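Local structure of D-hydantoinase (1NFG) at residues I123-P128 with E134-L139; V162-T167 with S176-H181; K170-G175 with V229-Y234. The protein probably catalyses the stereospecific hydrolysis of the cyclic amide bond of D-hydantoin derivatives, using two zinc ions per subunit. One frame throughout, in Å; residues are numbered along the deposited sequence.

In the fold
From the N terminus, the chain first reaches contact 1, where the end of barrel strand 118-124 and the loop after it are met by the C-terminal part of helix 130-135 and the residues beyond, closing a short strand-to-helix loop. That contact is complete before the other two begin. Helix 161-174 then serves both: contact 2 closes the tight return from the helix to strand 178-180, and contact 3 reaches on to 229-234. Contacts 2 and 3 therefore cross, their segments alternating along the chain; contact 2 ends on strand 178-180, contact 3 on the residues leading into its parallel neighbour 233-235. Salt bridges from Lys170 to Glu134 and Glu137 join contact 1 to contact 3.

Contact 1: residues I123-P128 with E134-L139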
loop_
_atom_site.group_PDB
_atom_site.type_symbol
_atom_site.label_atom_id
_atom_site.label_comp_id
_atom_site.label_asym_id
_atom_site.label_seq_id
_atom_site.Cartn_x
_atom_site.Cartn_y
_atom_site.Cartn_z
ATOM N N ILE A 123 -30.382 3.243 -15.533
ATOM C CA ILE A 123 -31.355 2.198 -15.279
ATOM C C ILE A 123 -30.918 1.297 -14.122
ATOM O O ILE A 123 -29.834 0.708 -14.156
ATOM C CB ILE A 123 -31.610 1.346 -16.547
ATOM C CG1 ILE A 123 -32.725 0.331 -16.266
ATOM C CG2 ILE A 123 -30.321 0.663 -16.989
ATOM C CD1 ILE A 123 -34.002 0.959 -15.697
ATOM N N ILE A 124 -31.754 1.217 -13.087
ATOM C CA ILE A 124 -31.459 0.366 -11.940
ATOM C C ILE A 124 -32.021 -1.025 -12.186
ATOM O O ILE A 124 -33.207 -1.179 -12.473
ATOM C CB ILE A 124 -32.106 0.870 -10.645
ATOM C CG1 ILE A 124 -31.463 2.177 -10.197
ATOM C CG2 ILE A 124 -31.953 -0.182 -9.564
ATOM C CD1 ILE A 124 -31.945 2.655 -8.852
ATOM N N VAL A 125 -31.168 -2.034 -12.070
ATOM C CA VAL A 125 -31.585 -3.413 -12.257
ATOM C C VAL A 125 -31.600 -4.114 -10.897
ATOM O O VAL A 125 -30.548 -4.463 -10.366
ATOM C CB VAL A 125 -30.619 -4.151 -13.184
ATOM C CG1 VAL A 125 -31.072 -5.586 -13.378
ATOM C CG2 VAL A 125 -30.536 -3.432 -14.507
ATOM N N LEU A 126 -32.785 -4.304 -10.326
ATOM C CA LEU A 126 -32.895 -4.975 -9.039
ATOM C C LEU A 126 -33.645 -6.316 -9.102
ATOM O O LEU A 126 -33.937 -6.921 -8.069
ATOM C CB LEU A 126 -33.540 -4.041 -8.011
ATOM C CG LEU A 126 -34.778 -3.236 -8.405
ATOM C CD1 LEU A 126 -35.955 -4.161 -8.699
ATOM C CD2 LEU A 126 -35.115 -2.282 -7.272
ATOM N N ASP A 127 -33.944 -6.781 -10.311
ATOM C CA ASP A 127 -34.636 -8.052 -10.504
ATOM C C ASP A 127 -34.090 -8.634 -11.803
ATOM O O ASP A 127 -34.773 -8.669 -12.828
ATOM C CB ASP A 127 -36.150 -7.830 -10.594
ATOM C CG ASP A 127 -36.927 -9.132 -10.718
ATOM O OD1 ASP A 127 -36.434 -10.170 -10.229
ATOM O OD2 ASP A 127 -38.038 -9.120 -11.292
ATOM N N PRO A 128 -32.835 -9.113 -11.757
ATOM C CA PRO A 128 -32.040 -9.712 -12.834
ATOM C C PRO A 128 -32.602 -10.930 -13.547
ATOM O O PRO A 128 -31.932 -11.959 -13.640
ATOM C CB PRO A 128 -30.721 -10.021 -12.144
ATOM C CG PRO A 128 -31.166 -10.407 -10.797
ATOM C CD PRO A 128 -32.170 -9.331 -10.459
ATOM N N GLU A 134 -31.528 -9.398 -20.616
ATOM C CA GLU A 134 -31.453 -9.355 -22.063
ATOM C C GLU A 134 -31.903 -7.977 -22.574
ATOM O O GLU A 134 -31.564 -7.582 -23.692
ATOM C CB GLU A 134 -32.310 -10.479 -22.649
ATOM C CG GLU A 134 -31.653 -11.225 -23.802
ATOM C CD GLU A 134 -30.206 -11.620 -23.516
ATOM O OE1 GLU A 134 -29.922 -12.131 -22.410
ATOM O OE2 GLU A 134 -29.350 -11.423 -24.407
ATOM N N GLU A 135 -32.648 -7.246 -21.747
ATOM C CA GLU A 135 -33.116 -5.913 -22.122
ATOM C C GLU A 135 -31.957 -4.916 -22.170
ATOM O O GLU A 135 -32.037 -3.884 -22.842
ATOM C CB GLU A 135 -34.165 -5.385 -21.132
ATOM C CG GLU A 135 -35.558 -5.966 -21.262
ATOM C CD GLU A 135 -36.570 -5.247 -20.375
ATOM O OE1 GLU A 135 -37.074 -4.165 -20.766
ATOM O OE2 GLU A 135 -36.852 -5.763 -19.272
ATOM N N LEU A 136 -30.887 -5.214 -21.443
ATOM C CA LEU A 136 -29.728 -4.334 -21.421
ATOM C C LEU A 136 -29.123 -4.244 -22.819
ATOM O O LEU A 136 -28.275 -3.398 -23.089
ATOM C CB LEU A 136 -28.692 -4.853 -20.424
ATOM C CG LEU A 136 -29.166 -4.925 -18.969
ATOM C CD1 LEU A 136 -28.081 -5.579 -18.137
ATOM C CD2 LEU A 136 -29.503 -3.534 -18.434
ATOM N N GLU A 137 -29.570 -5.120 -23.709
ATOM C CA GLU A 137 -29.088 -5.122 -25.085
ATOM C C GLU A 137 -29.906 -4.117 -25.881
ATOM O O GLU A 137 -29.569 -3.790 -27.014
ATOM C CB GLU A 137 -29.244 -6.517 -25.701
ATOM C CG GLU A 137 -28.374 -7.577 -25.050
ATOM C CD GLU A 137 -27.165 -7.942 -25.889
ATOM O OE1 GLU A 137 -26.685 -7.080 -26.656
ATOM O OE2 GLU A 137 -26.681 -9.090 -25.774
ATOM N N VAL A 138 -30.973 -3.618 -25.265
ATOM C CA VAL A 138 -31.873 -2.676 -25.919
ATOM C C VAL A 138 -31.822 -1.239 -25.402
ATOM O O VAL A 138 -31.685 -0.307 -26.187
ATOM C CB VAL A 138 -33.336 -3.176 -25.822
ATOM C CG1 VAL A 138 -34.286 -2.154 -26.427
ATOM C CG2 VAL A 138 -33.470 -4.518 -26.526
ATOM N N LEU A 139 -31.940 -1.061 -24.090
ATOM C CA LEU A 139 -31.922 0.274 -23.494
ATOM C C LEU A 139 -30.859 1.230 -24.035
ATOM O O LEU A 139 -31.139 2.411 -24.254
ATOM C CB LEU A 139 -31.798 0.176 -21.969
ATOM C CG LEU A 139 -33.126 0.280 -21.211
ATOM C CD1 LEU A 139 -34.044 -0.847 -21.638
ATOM C CD2 LEU A 139 -32.881 0.227 -19.716
#
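The contact belongs to the TIM barrel of the amidohydrolase fold, at the point where strand 118-124 gives way to a loop and the chain turns back through the short helix 130-135. Ile123 and Val125, two residues apart, both direct their side chains toward the 134-139 segment, while Leu136 and Leu139 answer from the other side, forming two apolar pairs.

In the first pair the side chains meet at about a right angle. A single methyl of Leu139, CD2, does the touching: it lies 3.5 Å from Ile123 CG1, and Ile123 CG2 is also close to this CD2, at 3.8 Å. Leu139 thus presents one branch to the fork of the isoleucine. The second pair is a lighter touch. Leu136 holds CG beside its backbone N and opposite the carbonyl carbon; chi1 (-61°) and an extended chi2 (175°) together place CD2 toward the valine.

All four of these residues are buried. Leu100 of helix 100-111 packs on Ile123, Leu136 and Leu139 alike, and Phe147 covers Ile123 and Leu136, so the pairs are part of a larger apolar layer outside the strands. At the polar margin, Glu134 and Glu137 both form salt bridges with Lys170.

Backbone bonds keep the chain wound here: Glu135 O accepts from Val138 N at 2.7 Å and from Leu139 N at 3.1 Å, and Leu139 directs its side chain toward the strand. Val125 CG2 completes the contact, 4.1 Å from Leu136 CD2.

Contact 2: residues V162-T167 with S176-H181. With ZN (zinc ion), chain F.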
loop_
_atom_site.group_PDB
_atom_site.type_symbol
_atom_site.label_atom_id
_atom_site.label_comp_id
_atom_site.label_asym_id
_atom_site.label_seq_id
_atom_site.Cartn_x
_atom_site.Cartn_y
_atom_site.Cartn_z
ATOM N N VAL A 162 -23.030 -12.821 -9.092
ATOM C CA VAL A 162 -23.452 -13.473 -10.336
ATOM C C VAL A 162 -24.170 -12.451 -11.214
ATOM O O VAL A 162 -23.945 -12.377 -12.425
ATOM C CB VAL A 162 -24.424 -14.651 -10.069
ATOM C CG1 VAL A 162 -24.878 -15.262 -11.388
ATOM C CG2 VAL A 162 -23.749 -15.694 -9.195
ATOM N N THR A 163 -25.035 -11.664 -10.581
ATOM C CA THR A 163 -25.790 -10.629 -11.271
ATOM C C THR A 163 -24.835 -9.556 -11.792
ATOM O O THR A 163 -24.813 -9.261 -12.992
ATOM C CB THR A 163 -26.819 -9.989 -10.320
ATOM O OG1 THR A 163 -27.759 -10.990 -9.900
ATOM C CG2 THR A 163 -27.554 -8.847 -11.009
ATOM N N LEU A 164 -24.043 -8.990 -10.880
ATOM C CA LEU A 164 -23.064 -7.955 -11.211
ATOM C C LEU A 164 -22.179 -8.376 -12.389
ATOM O O LEU A 164 -21.924 -7.592 -13.305
ATOM C CB LEU A 164 -22.206 -7.646 -9.979
ATOM C CG LEU A 164 -21.127 -6.562 -10.071
ATOM C CD1 LEU A 164 -21.670 -5.330 -10.779
ATOM C CD2 LEU A 164 -20.654 -6.208 -8.665
ATOM N N LEU A 165 -21.722 -9.622 -12.368
ATOM C CA LEU A 165 -20.895 -10.139 -13.444
ATOM C C LEU A 165 -21.685 -10.180 -14.757
ATOM O O LEU A 165 -21.137 -9.901 -15.828
ATOM C CB LEU A 165 -20.396 -11.538 -13.083
ATOM C CG LEU A 165 -19.218 -11.608 -12.104
ATOM C CD1 LEU A 165 -19.194 -12.945 -11.382
ATOM C CD2 LEU A 165 -17.930 -11.376 -12.878
ATOM N N LYS A 166 -22.968 -10.532 -14.679
ATOM C CA LYS A 166 -23.800 -10.594 -15.876
ATOM C C LYS A 166 -24.036 -9.190 -16.403
ATOM O O LYS A 166 -24.037 -8.964 -17.618
ATOM C CB LYS A 166 -25.137 -11.287 -15.579
ATOM C CG LYS A 166 -25.037 -12.802 -15.639
ATOM C CD LYS A 166 -26.380 -13.510 -15.505
ATOM C CE LYS A 166 -26.879 -13.545 -14.073
ATOM N NZ LYS A 166 -27.973 -14.547 -13.918
ATOM N N THR A 167 -24.231 -8.249 -15.480
ATOM C CA THR A 167 -24.445 -6.853 -15.839
ATOM C C THR A 167 -23.160 -6.286 -16.443
ATOM O O THR A 167 -23.202 -5.623 -17.477
ATOM C CB THR A 167 -24.833 -6.016 -14.613
ATOM O OG1 THR A 167 -26.015 -6.560 -14.022
ATOM C CG2 THR A 167 -25.104 -4.577 -15.010
ATOM N N SER A 176 -21.831 0.004 -22.533
ATOM C CA SER A 176 -22.443 0.759 -21.448
ATOM C C SER A 176 -21.540 0.791 -20.228
ATOM O O SER A 176 -20.511 0.116 -20.187
ATOM C CB SER A 176 -23.795 0.153 -21.074
ATOM O OG SER A 176 -24.702 0.267 -22.153
ATOM N N LEU A 177 -21.936 1.573 -19.231
ATOM C CA LEU A 177 -21.159 1.700 -18.011
ATOM C C LEU A 177 -21.941 1.233 -16.786
ATOM O O LEU A 177 -23.032 1.729 -16.507
ATOM C CB LEU A 177 -20.735 3.160 -17.809
ATOM C CG LEU A 177 -19.982 3.472 -16.513
ATOM C CD1 LEU A 177 -18.600 2.864 -16.581
ATOM C CD2 LEU A 177 -19.901 4.969 -16.307
ATOM N N VAL A 178 -21.375 0.286 -16.048
ATOM C CA VAL A 178 -22.033 -0.210 -14.853
ATOM C C VAL A 178 -21.708 0.683 -13.656
ATOM O O VAL A 178 -20.555 1.024 -13.419
ATOM C CB VAL A 178 -21.592 -1.655 -14.531
ATOM C CG1 VAL A 178 -22.224 -2.113 -13.233
ATOM C CG2 VAL A 178 -21.988 -2.581 -15.666
ATOM N N MET A 179 -22.740 1.068 -12.917
ATOM C CA MET A 179 -22.592 1.892 -11.732
ATOM C C MET A 179 -22.966 1.000 -10.556
ATOM O O MET A 179 -23.817 0.117 -10.695
ATOM C CB MET A 179 -23.545 3.075 -11.793
ATOM C CG MET A 179 -23.369 3.934 -13.025
ATOM S SD MET A 179 -24.533 5.295 -13.014
ATOM C CE MET A 179 -25.742 4.613 -14.023
ATOM N N VAL A 180 -22.349 1.215 -9.399
ATOM C CA VAL A 180 -22.665 0.369 -8.262
ATOM C C VAL A 180 -22.607 1.033 -6.895
ATOM O O VAL A 180 -21.715 1.828 -6.609
ATOM C CB VAL A 180 -21.745 -0.885 -8.239
ATOM C CG1 VAL A 180 -20.305 -0.475 -8.319
ATOM C CG2 VAL A 180 -21.973 -1.677 -6.972
ATOM N N HIS A 181 -23.594 0.700 -6.068
ATOM C CA HIS A 181 -23.682 1.171 -4.692
ATOM C C HIS A 181 -22.891 0.085 -3.961
ATOM O O HIS A 181 -23.365 -1.041 -3.819
ATOM C CB HIS A 181 -25.141 1.165 -4.245
ATOM C CG HIS A 181 -25.331 1.421 -2.786
ATOM N ND1 HIS A 181 -25.879 2.588 -2.303
ATOM C CD2 HIS A 181 -25.067 0.653 -1.702
ATOM C CE1 HIS A 181 -25.949 2.528 -0.985
ATOM N NE2 HIS A 181 -25.463 1.363 -0.594
HETATM ZN ZN ZN F . -26.748 4.694 -3.012
HETATM O O HOH W 1 -27.728 6.003 -1.564
#
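The imidazole of His181, three residues beyond the Val178 that packs on Leu164 and Thr167, has water 1 at its edge, in the plane of the ring. Other rings surround it: Phe150 meets it with planes about 25° apart, Tyr153 is turned more steeply, and His237 stands roughly perpendicular. ND1 binds the zinc ion at 2.4 Å, and the metal also holds the oxygen of water 1 at 2.2 Å. NE2 is hydrogen-bonded to Glu183 OE1, so both ring nitrogens are engaged and the rotation of the ring is fixed. With CG opposite the backbone N (chi1 171°), the ring reaches from the backbone to the metal, whose site also includes the carbamylated Lys148 and His237.

This strand, 178-180, is one of the parallel strands of the TIM barrel, and helix 161-174 leads into it after a brief turn. Val178 faces the helix with both methyls. CG1 approaches Leu164 CD1 at 4.1 Å, whereas CG2 lies 3.8 Å from Thr167 CG2 and 3.7 Å from Thr167 O. Thr167 can offer its methyl because its hydroxyl is turned back along the helix: OG1 donates to Thr163 O over 3.1 Å, from well above the carbonyl plane. Thr163 O also accepts from Thr167 N at 2.7 Å, so two donors of one residue share that oxygen. Val180 faces the same way as Val178 and packs on Ala222, while Leu164 rests on Leu225, both of helix 212-229. Leu165 packs on Leu225 and also on Ala187 of a neighbouring subunit.

Contact 3: residues K170-G175 with V229-Y234; sequences KAVKTG and VNAPIY
Val172, near the C-terminal end of helix 161-174, sends its CB toward Ala231 and the neighbouring residues of the 229-234 segment. The bond from CA sets the direction, but CB itself stops short of contact. Of the two methyls, CG1 lies opposite the backbone N (chi1 165°) and is turned away from the segment. CG2, placed opposite the carbonyl carbon, does the touching. It lies 4.3 Å from Val229 CG1, 4.0 Å from Asn230 O and 3.8 Å from Ala231 CA; its still closer approach to Ala231 CB is doubtful in this model.

The surface it meets is the end of helix 212-229. Asn230, with positive phi, is the C-prime residue of a Schellman motif in which Ala231 N bonds back to Ala226 O, and the chain then runs through Pro232 into barrel strand 233-235. Helix 161-174 ends close by: Thr174 N still bonds to Lys170 O at 2.9 Å, and Gly175 leaves the helix with positive phi. Val229 is also packed on Tyr190 of a neighbouring subunit.

One methyl of Val172 adds to the packing between two helix ends on the outside of the TIM barrel, where Val229 meets Leu165 and Leu168. Val172 is exposed, and Asn230 O, weakly hydrogen-bonded to Arg256 NH2, meets CG2 only as a van der Waals neighbour, so the attraction here is dispersive and hydrophobic, which probably imposes little directionality.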
loop_
_atom_site.group_PDB
_atom_site.type_symbol
_atom_site.label_atom_id
_atom_site.label_comp_id
_atom_site.label_asym_id
_atom_site.label_seq_id
_atom_site.Cartn_x
_atom_site.Cartn_y
_atom_site.Cartn_z
ATOM N N LYS A 170 -22.905 -7.571 -19.966
ATOM C CA LYS A 170 -23.828 -6.954 -20.913
ATOM C C LYS A 170 -23.380 -5.533 -21.264
ATOM O O LYS A 170 -23.501 -5.099 -22.415
ATOM C CB LYS A 170 -25.244 -6.910 -20.331
ATOM C CG LYS A 170 -26.021 -8.209 -20.465
ATOM C CD LYS A 170 -26.146 -8.621 -21.926
ATOM C CE LYS A 170 -27.037 -9.840 -22.091
ATOM N NZ LYS A 170 -26.992 -10.384 -23.479
ATOM N N ALA A 171 -22.867 -4.815 -20.267
ATOM C CA ALA A 171 -22.395 -3.449 -20.466
ATOM C C ALA A 171 -21.235 -3.420 -21.463
ATOM O O ALA A 171 -21.164 -2.535 -22.317
ATOM C CB ALA A 171 -21.961 -2.859 -19.152
ATOM N N VAL A 172 -20.328 -4.387 -21.361
ATOM C CA VAL A 172 -19.202 -4.433 -22.282
ATOM C C VAL A 172 -19.684 -4.679 -23.705
ATOM O O VAL A 172 -19.163 -4.103 -24.656
ATOM C CB VAL A 172 -18.191 -5.538 -21.895
ATOM C CG1 VAL A 172 -17.249 -5.820 -23.050
ATOM C CG2 VAL A 172 -17.390 -5.105 -20.689
ATOM N N LYS A 173 -20.687 -5.535 -23.852
ATOM C CA LYS A 173 -21.208 -5.849 -25.176
ATOM C C LYS A 173 -21.998 -4.708 -25.801
ATOM O O LYS A 173 -21.951 -4.514 -27.011
ATOM C CB LYS A 173 -22.058 -7.122 -25.111
ATOM C CG LYS A 173 -21.211 -8.344 -24.781
ATOM C CD LYS A 173 -22.015 -9.621 -24.570
ATOM C CE LYS A 173 -21.063 -10.784 -24.281
ATOM N NZ LYS A 173 -21.752 -12.090 -24.099
ATOM N N THR A 174 -22.698 -3.938 -24.975
ATOM C CA THR A 174 -23.505 -2.829 -25.465
ATOM C C THR A 174 -22.814 -1.482 -25.319
ATOM O O THR A 174 -23.419 -0.439 -25.564
ATOM C CB THR A 174 -24.822 -2.746 -24.702
ATOM O OG1 THR A 174 -24.550 -2.405 -23.337
ATOM C CG2 THR A 174 -25.551 -4.078 -24.754
ATOM N N GLY A 175 -21.553 -1.505 -24.904
ATOM C CA GLY A 175 -20.818 -0.269 -24.719
ATOM C C GLY A 175 -21.450 0.606 -23.655
ATOM O O GLY A 175 -21.605 1.808 -23.843
ATOM N N VAL A 229 -14.203 -9.288 -15.549
ATOM C CA VAL A 229 -14.961 -9.159 -16.783
ATOM C C VAL A 229 -14.184 -8.273 -17.742
ATOM O O VAL A 229 -14.395 -8.316 -18.953
ATOM C CB VAL A 229 -16.344 -8.526 -16.533
ATOM C CG1 VAL A 229 -17.046 -8.268 -17.850
ATOM C CG2 VAL A 229 -17.182 -9.450 -15.661
ATOM N N ASN A 230 -13.265 -7.486 -17.188
ATOM C CA ASN A 230 -12.457 -6.558 -17.969
ATOM C C ASN A 230 -13.393 -5.495 -18.536
ATOM O O ASN A 230 -13.479 -5.282 -19.745
ATOM C CB ASN A 230 -11.745 -7.279 -19.108
ATOM C CG ASN A 230 -10.835 -6.356 -19.886
ATOM O OD1 ASN A 230 -10.447 -6.660 -21.013
ATOM N ND2 ASN A 230 -10.482 -5.215 -19.285
ATOM N N ALA A 231 -14.087 -4.824 -17.632
ATOM C CA ALA A 231 -15.049 -3.812 -18.004
ATOM C C ALA A 231 -14.902 -2.555 -17.170
ATOM O O ALA A 231 -14.370 -2.585 -16.061
ATOM C CB ALA A 231 -16.451 -4.369 -17.823
ATOM N N PRO A 232 -15.367 -1.422 -17.703
ATOM C CA PRO A 232 -15.279 -0.170 -16.955
ATOM C C PRO A 232 -16.382 -0.202 -15.909
ATOM O O PRO A 232 -17.437 -0.790 -16.141
ATOM C CB PRO A 232 -15.535 0.883 -18.026
ATOM C CG PRO A 232 -16.488 0.171 -18.956
ATOM C CD PRO A 232 -15.852 -1.187 -19.076
ATOM N N ILE A 233 -16.142 0.420 -14.760
ATOM C CA ILE A 233 -17.138 0.451 -13.700
ATOM C C ILE A 233 -17.087 1.815 -13.031
ATOM O O ILE A 233 -16.042 2.470 -13.023
ATOM C CB ILE A 233 -16.880 -0.667 -12.663
ATOM C CG1 ILE A 233 -18.029 -0.727 -11.664
ATOM C CG2 ILE A 233 -15.575 -0.415 -11.931
ATOM C CD1 ILE A 233 -17.991 -1.943 -10.783
ATOM N N TYR A 234 -18.216 2.237 -12.473
ATOM C CA TYR A 234 -18.320 3.535 -11.833
ATOM C C TYR A 234 -18.833 3.376 -10.406
ATOM O O TYR A 234 -19.959 2.930 -10.194
ATOM C CB TYR A 234 -19.265 4.403 -12.667
ATOM C CG TYR A 234 -19.486 5.825 -12.188
ATOM C CD1 TYR A 234 -20.390 6.106 -11.166
ATOM C CD2 TYR A 234 -18.842 6.900 -12.814
ATOM C CE1 TYR A 234 -20.657 7.430 -10.782
ATOM C CE2 TYR A 234 -19.101 8.224 -12.443
ATOM C CZ TYR A 234 -20.010 8.480 -11.430
ATOM O OH TYR A 234 -20.291 9.780 -11.072
#